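Local coordinates for protein 3-methylaspartate ammonia-lyase (Citrobacter amalonaticus, PDB 1KKO) that catalyses the reversible, magnesium-dependent anti elimination of ammonia from L-threo-3-methylaspartate to give mesaconate, probably as part of glutamate degradation, at residues H96-R104 with F115-L126. Sequence-based numbering, arbitrary orientation.
Sequences HIKPLLEGR and FFDKLRIDGNLL
Arg104 lays its guanidinium over one face of the Phe115 ring in an off-centre cation-pi stack, planes 25° apart and Arg104 CZ 4.6 Å from the Phe115 ring centroid. This is helical packing in the enolase-type N-terminal domain: the end of helix 86-101 and the turn after it meet helix 110-118 and the small hairpin 120-125. The bend at chi3 (-60°) turns the guanidinium back toward its own helix, where Arg104 NE and NH2 both donate to Leu100 O, NE at 2.7 Å; with NH1 hydrogen-bonded to Asn112 OD1, the group's rotation is fixed. Phe116 packs against the same group: its CE2 touches the guanidinium face, CZ lies 3.7 Å from Leu101 CD2, and Leu100 O comes in at the ring edge. Phe116 also touches Leu134 and Leu138 of helix 128-146. Toward the hairpin, Leu100 CD1 and Leu119 CD2 meet tip to tip at 3.7 Å, while Ile97, with CG1 beside its backbone N (chi1 -58°), rests CD1 against Leu119 CD2 and Leu126 CD2. At the far end a water hydrogen-bonded to His96 NE2 donates a weak bond to Asp122 OD2, and Ile121 CG2 sits over the centre of the His96 ring, 3.9 Å from its centroid.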
ATOM      1  N   HIS A  96     -16.797  15.967  20.503  1.00 19.94           N
ATOM      2  CA  HIS A  96     -17.130  17.217  19.840  1.00 19.33           C
ATOM      3  C   HIS A  96     -17.667  17.091  18.432  1.00 18.45           C
ATOM      4  O   HIS A  96     -18.327  17.999  17.944  1.00 19.69           O
ATOM      5  CB  HIS A  96     -15.881  18.090  19.747  1.00 20.02           C
ATOM      6  CG  HIS A  96     -15.328  18.506  21.069  1.00 21.06           C
ATOM      7  ND1 HIS A  96     -14.019  18.281  21.435  1.00 23.35           N
ATOM      8  CD2 HIS A  96     -15.899  19.161  22.107  1.00 21.63           C
ATOM      9  CE1 HIS A  96     -13.815  18.764  22.646  1.00 22.70           C
ATOM     10  NE2 HIS A  96     -14.939  19.305  23.077  1.00 23.69           N
ATOM     11  N   ILE A  97     -17.351  15.997  17.749  1.00 16.63           N
ATOM     12  CA  ILE A  97     -17.714  15.890  16.351  1.00 15.81           C
ATOM     13  C   ILE A  97     -18.809  14.869  16.076  1.00 15.34           C
ATOM     14  O   ILE A  97     -19.672  15.111  15.243  1.00 15.06           O
ATOM     15  CB  ILE A  97     -16.440  15.625  15.515  1.00 15.56           C
ATOM     16  CG1 ILE A  97     -15.413  16.750  15.732  1.00 15.80           C
ATOM     17  CG2 ILE A  97     -16.788  15.475  14.042  1.00 14.45           C
ATOM     18  CD1 ILE A  97     -15.918  18.165  15.384  1.00 16.58           C
ATOM     19  N   LYS A  98     -18.778  13.737  16.765  1.00 15.43           N
ATOM     20  CA  LYS A  98     -19.823  12.737  16.584  1.00 16.12           C
ATOM     21  C   LYS A  98     -21.250  13.332  16.634  1.00 16.04           C
ATOM     22  O   LYS A  98     -22.056  13.040  15.761  1.00 15.97           O
ATOM     23  CB  LYS A  98     -19.659  11.604  17.593  1.00 16.73           C
ATOM     24  CG  LYS A  98     -20.691  10.493  17.449  1.00 19.32           C
ATOM     25  CD  LYS A  98     -20.498   9.342  18.443  1.00 23.25           C
ATOM     26  CE  LYS A  98     -19.338   9.534  19.388  1.00 26.74           C
ATOM     27  NZ  LYS A  98     -18.629   8.247  19.612  1.00 29.16           N
ATOM     28  N   PRO A  99     -21.582  14.158  17.630  1.00 16.59           N
ATOM     29  CA  PRO A  99     -22.934  14.743  17.683  1.00 17.07           C
ATOM     30  C   PRO A  99     -23.268  15.693  16.542  1.00 16.85           C
ATOM     31  O   PRO A  99     -24.436  15.964  16.264  1.00 17.76           O
ATOM     32  CB  PRO A  99     -22.937  15.505  19.005  1.00 17.50           C
ATOM     33  CG  PRO A  99     -21.883  14.890  19.802  1.00 17.38           C
ATOM     34  CD  PRO A  99     -20.786  14.537  18.808  1.00 16.71           C
ATOM     35  N   LEU A 100     -22.244  16.229  15.890  1.00 16.48           N
ATOM     36  CA  LEU A 100     -22.460  17.101  14.755  1.00 16.28           C
ATOM     37  C   LEU A 100     -22.655  16.308  13.476  1.00 15.77           C
ATOM     38  O   LEU A 100     -23.120  16.839  12.469  1.00 18.20           O
ATOM     39  CB  LEU A 100     -21.294  18.077  14.601  1.00 15.84           C
ATOM     40  CG  LEU A 100     -21.117  19.029  15.785  1.00 16.48           C
ATOM     41  CD1 LEU A 100     -19.847  19.860  15.666  1.00 16.77           C
ATOM     42  CD2 LEU A 100     -22.320  19.928  15.899  1.00 17.59           C
ATOM     43  N   LEU A 101     -22.282  15.030  13.506  1.00 15.19           N
ATOM     44  CA  LEU A 101     -22.426  14.167  12.338  1.00 14.29           C
ATOM     45  C   LEU A 101     -23.698  13.336  12.374  1.00 14.23           C
ATOM     46  O   LEU A 101     -24.382  13.196  11.364  1.00 13.85           O
ATOM     47  CB  LEU A 101     -21.231  13.220  12.235  1.00 13.36           C
ATOM     48  CG  LEU A 101     -19.913  13.871  11.822  1.00 13.16           C
ATOM     49  CD1 LEU A 101     -18.771  12.922  12.114  1.00 13.31           C
ATOM     50  CD2 LEU A 101     -19.944  14.267  10.363  1.00 13.28           C
ATOM     51  N   GLU A 102     -24.005  12.771  13.533  1.00 14.73           N
ATOM     52  CA  GLU A 102     -25.168  11.901  13.622  1.00 15.44           C
ATOM     53  C   GLU A 102     -26.425  12.743  13.384  1.00 15.71           C
ATOM     54  O   GLU A 102     -26.577  13.837  13.935  1.00 16.60           O
ATOM     55  CB  GLU A 102     -25.174  11.139  14.944  1.00 15.64           C
ATOM     56  CG  GLU A 102     -23.983  10.187  14.993  1.00 16.51           C
ATOM     57  CD  GLU A 102     -23.911   9.305  16.215  1.00 17.93           C
ATOM     58  OE1 GLU A 102     -23.158   8.299  16.153  1.00 17.55           O
ATOM     59  OE2 GLU A 102     -24.578   9.595  17.238  1.00 20.21           O
ATOM     60  N   GLY A 103     -27.286  12.251  12.509  1.00 15.36           N
ATOM     61  CA  GLY A 103     -28.509  12.955  12.151  1.00 15.68           C
ATOM     62  C   GLY A 103     -28.334  13.963  11.036  1.00 15.66           C
ATOM     63  O   GLY A 103     -29.305  14.541  10.551  1.00 16.08           O
ATOM     64  N   ARG A 104     -27.097  14.191  10.608  1.00 15.88           N
ATOM     65  CA  ARG A 104     -26.825  15.169   9.569  1.00 15.58           C
ATOM     66  C   ARG A 104     -27.208  14.646   8.202  1.00 15.58           C
ATOM     67  O   ARG A 104     -26.951  13.484   7.868  1.00 15.35           O
ATOM     68  CB  ARG A 104     -25.344  15.548   9.589  1.00 15.50           C
ATOM     69  CG  ARG A 104     -24.851  16.418   8.449  1.00 16.46           C
ATOM     70  CD  ARG A 104     -23.417  16.892   8.691  1.00 16.79           C
ATOM     71  NE  ARG A 104     -23.366  17.669   9.918  1.00 18.12           N
ATOM     72  CZ  ARG A 104     -23.431  18.993   9.968  1.00 19.19           C
ATOM     73  NH1 ARG A 104     -23.481  19.702   8.851  1.00 19.46           N
ATOM     74  NH2 ARG A 104     -23.424  19.595  11.146  1.00 21.12           N
ATOM     75  N   PHE A 115     -19.080  23.526   6.576  1.00 14.26           N
ATOM     76  CA  PHE A 115     -19.361  23.629   7.994  1.00 14.31           C
ATOM     77  C   PHE A 115     -18.180  23.153   8.816  1.00 13.47           C
ATOM     78  O   PHE A 115     -17.704  23.850   9.700  1.00 14.29           O
ATOM     79  CB  PHE A 115     -20.621  22.856   8.375  1.00 14.08           C
ATOM     80  CG  PHE A 115     -20.835  22.765   9.850  1.00 14.60           C
ATOM     81  CD1 PHE A 115     -21.441  23.799  10.542  1.00 15.98           C
ATOM     82  CD2 PHE A 115     -20.406  21.666  10.560  1.00 15.07           C
ATOM     83  CE1 PHE A 115     -21.618  23.722  11.897  1.00 17.46           C
ATOM     84  CE2 PHE A 115     -20.578  21.594  11.920  1.00 15.66           C
ATOM     85  CZ  PHE A 115     -21.194  22.628  12.585  1.00 16.30           C
ATOM     86  N   PHE A 116     -17.683  21.958   8.512  1.00 13.55           N
ATOM     87  CA  PHE A 116     -16.553  21.445   9.269  1.00 13.49           C
ATOM     88  C   PHE A 116     -15.249  22.144   8.949  1.00 13.74           C
ATOM     89  O   PHE A 116     -14.362  22.174   9.787  1.00 14.27           O
ATOM     90  CB  PHE A 116     -16.427  19.928   9.095  1.00 13.78           C
ATOM     91  CG  PHE A 116     -17.524  19.187   9.774  1.00 12.78           C
ATOM     92  CD1 PHE A 116     -17.548  19.080  11.147  1.00 13.28           C
ATOM     93  CD2 PHE A 116     -18.568  18.647   9.055  1.00 12.71           C
ATOM     94  CE1 PHE A 116     -18.585  18.425  11.787  1.00 12.97           C
ATOM     95  CE2 PHE A 116     -19.617  17.998   9.696  1.00 13.35           C
ATOM     96  CZ  PHE A 116     -19.618  17.891  11.053  1.00 13.24           C
ATOM     97  N   ASP A 117     -15.141  22.735   7.764  1.00 14.04           N
ATOM     98  CA  ASP A 117     -13.899  23.402   7.409  1.00 15.13           C
ATOM     99  C   ASP A 117     -13.679  24.678   8.204  1.00 16.59           C
ATOM    100  O   ASP A 117     -12.536  25.100   8.349  1.00 17.31           O
ATOM    101  CB  ASP A 117     -13.845  23.731   5.922  1.00 14.77           C
ATOM    102  CG  ASP A 117     -12.443  23.696   5.384  1.00 14.58           C
ATOM    103  OD1 ASP A 117     -11.725  22.686   5.624  1.00 15.32           O
ATOM    104  OD2 ASP A 117     -11.980  24.627   4.714  1.00 15.28           O
ATOM    105  N   LYS A 118     -14.765  25.278   8.699  1.00 17.98           N
ATOM    106  CA  LYS A 118     -14.721  26.554   9.417  1.00 19.58           C
ATOM    107  C   LYS A 118     -15.060  26.444  10.904  1.00 19.76           C
ATOM    108  O   LYS A 118     -15.029  27.439  11.637  1.00 20.18           O
ATOM    109  CB  LYS A 118     -15.692  27.533   8.763  1.00 20.57           C
ATOM    110  CG  LYS A 118     -15.275  28.003   7.383  1.00 23.84           C
ATOM    111  CD  LYS A 118     -15.730  27.075   6.284  1.00 27.01           C
ATOM    112  CE  LYS A 118     -16.070  27.854   5.037  1.00 28.42           C
ATOM    113  NZ  LYS A 118     -15.174  29.053   4.871  1.00 28.91           N
ATOM    114  N   LEU A 119     -15.374  25.237  11.350  1.00 20.07           N
ATOM    115  CA  LEU A 119     -15.710  24.994  12.741  1.00 19.90           C
ATOM    116  C   LEU A 119     -14.543  25.276  13.687  1.00 20.99           C
ATOM    117  O   LEU A 119     -13.419  24.891  13.423  1.00 21.64           O
ATOM    118  CB  LEU A 119     -16.133  23.538  12.885  1.00 18.91           C
ATOM    119  CG  LEU A 119     -16.671  23.157  14.256  1.00 17.10           C
ATOM    120  CD1 LEU A 119     -17.976  23.870  14.549  1.00 18.20           C
ATOM    121  CD2 LEU A 119     -16.860  21.652  14.342  1.00 16.55           C
ATOM    122  N   ARG A 120     -14.824  25.931  14.813  1.00 22.13           N
ATOM    123  CA  ARG A 120     -13.794  26.153  15.826  1.00 22.92           C
ATOM    124  C   ARG A 120     -14.207  25.580  17.179  1.00 22.99           C
ATOM    125  O   ARG A 120     -15.341  25.782  17.632  1.00 23.60           O
ATOM    126  CB  ARG A 120     -13.467  27.636  15.973  1.00 23.23           C
ATOM    127  CG  ARG A 120     -12.714  28.201  14.792  1.00 23.89           C
ATOM    128  CD  ARG A 120     -12.609  29.710  14.807  1.00 25.41           C
ATOM    129  NE  ARG A 120     -11.889  30.204  13.638  1.00 27.51           N
ATOM    130  CZ  ARG A 120     -10.568  30.312  13.568  1.00 28.10           C
ATOM    131  NH1 ARG A 120      -9.812  29.965  14.599  1.00 27.92           N
ATOM    132  NH2 ARG A 120     -10.004  30.767  12.460  1.00 29.76           N
ATOM    133  N   ILE A 121     -13.282  24.864  17.808  1.00 23.33           N
ATOM    134  CA  ILE A 121     -13.498  24.245  19.110  1.00 23.72           C
ATOM    135  C   ILE A 121     -12.465  24.861  20.031  1.00 23.84           C
ATOM    136  O   ILE A 121     -11.266  24.808  19.744  1.00 23.67           O
ATOM    137  CB  ILE A 121     -13.268  22.722  19.052  1.00 24.13           C
ATOM    138  CG1 ILE A 121     -14.200  22.056  18.033  1.00 25.39           C
ATOM    139  CG2 ILE A 121     -13.444  22.106  20.438  1.00 24.45           C
ATOM    140  CD1 ILE A 121     -15.641  22.038  18.447  1.00 25.95           C
ATOM    141  N   ASP A 122     -12.917  25.442  21.135  1.00 24.06           N
ATOM    142  CA  ASP A 122     -12.012  26.103  22.066  1.00 24.60           C
ATOM    143  C   ASP A 122     -11.172  27.158  21.325  1.00 24.33           C
ATOM    144  O   ASP A 122     -10.017  27.416  21.682  1.00 25.05           O
ATOM    145  CB  ASP A 122     -11.163  25.068  22.833  1.00 25.19           C
ATOM    146  CG  ASP A 122     -12.022  24.093  23.634  1.00 26.39           C
ATOM    147  OD1 ASP A 122     -13.048  24.535  24.205  1.00 28.22           O
ATOM    148  OD2 ASP A 122     -11.777  22.868  23.736  1.00 28.84           O
ATOM    149  N   GLY A 123     -11.777  27.763  20.295  1.00 24.29           N
ATOM    150  CA  GLY A 123     -11.189  28.856  19.531  1.00 24.26           C
ATOM    151  C   GLY A 123     -10.404  28.490  18.282  1.00 24.62           C
ATOM    152  O   GLY A 123     -10.129  29.345  17.429  1.00 25.03           O
ATOM    153  N   ASN A 124     -10.092  27.211  18.156  1.00 24.35           N
ATOM    154  CA  ASN A 124      -9.209  26.737  17.099  1.00 24.11           C
ATOM    155  C   ASN A 124      -9.913  25.969  16.010  1.00 23.22           C
ATOM    156  O   ASN A 124     -10.765  25.134  16.303  1.00 23.24           O
ATOM    157  CB  ASN A 124      -8.171  25.830  17.728  1.00 24.69           C
ATOM    158  CG  ASN A 124      -7.351  26.544  18.766  1.00 26.26           C
ATOM    159  OD1 ASN A 124      -6.936  27.679  18.555  1.00 29.13           O
ATOM    160  ND2 ASN A 124      -7.122  25.897  19.893  1.00 27.73           N
ATOM    161  N   LEU A 125      -9.567  26.263  14.754  1.00 21.88           N
ATOM    162  CA  LEU A 125     -10.083  25.501  13.626  1.00 20.80           C
ATOM    163  C   LEU A 125      -9.661  24.074  13.852  1.00 18.66           C
ATOM    164  O   LEU A 125      -8.633  23.799  14.471  1.00 19.22           O
ATOM    165  CB  LEU A 125      -9.488  25.930  12.269  1.00 21.45           C
ATOM    166  CG  LEU A 125     -10.024  27.149  11.525  1.00 22.94           C
ATOM    167  CD1 LEU A 125      -9.217  27.317  10.243  1.00 23.71           C
ATOM    168  CD2 LEU A 125     -11.522  27.055  11.218  1.00 23.78           C
ATOM    169  N   LEU A 126     -10.464  23.162  13.348  1.00 16.95           N
ATOM    170  CA  LEU A 126     -10.085  21.776  13.412  1.00 15.04           C
ATOM    171  C   LEU A 126      -8.761  21.566  12.680  1.00 13.78           C
ATOM    172  O   LEU A 126      -8.473  22.211  11.668  1.00 13.52           O
ATOM    173  CB  LEU A 126     -11.141  20.916  12.748  1.00 14.96           C
ATOM    174  CG  LEU A 126     -12.491  20.820  13.460  1.00 15.66           C
ATOM    175  CD1 LEU A 126     -13.463  20.053  12.602  1.00 15.49           C
ATOM    176  CD2 LEU A 126     -12.344  20.174  14.835  1.00 17.17           C
TER
HETATM  177  O   HOH W   1     -13.791  20.684  25.577  1.00 46.27           O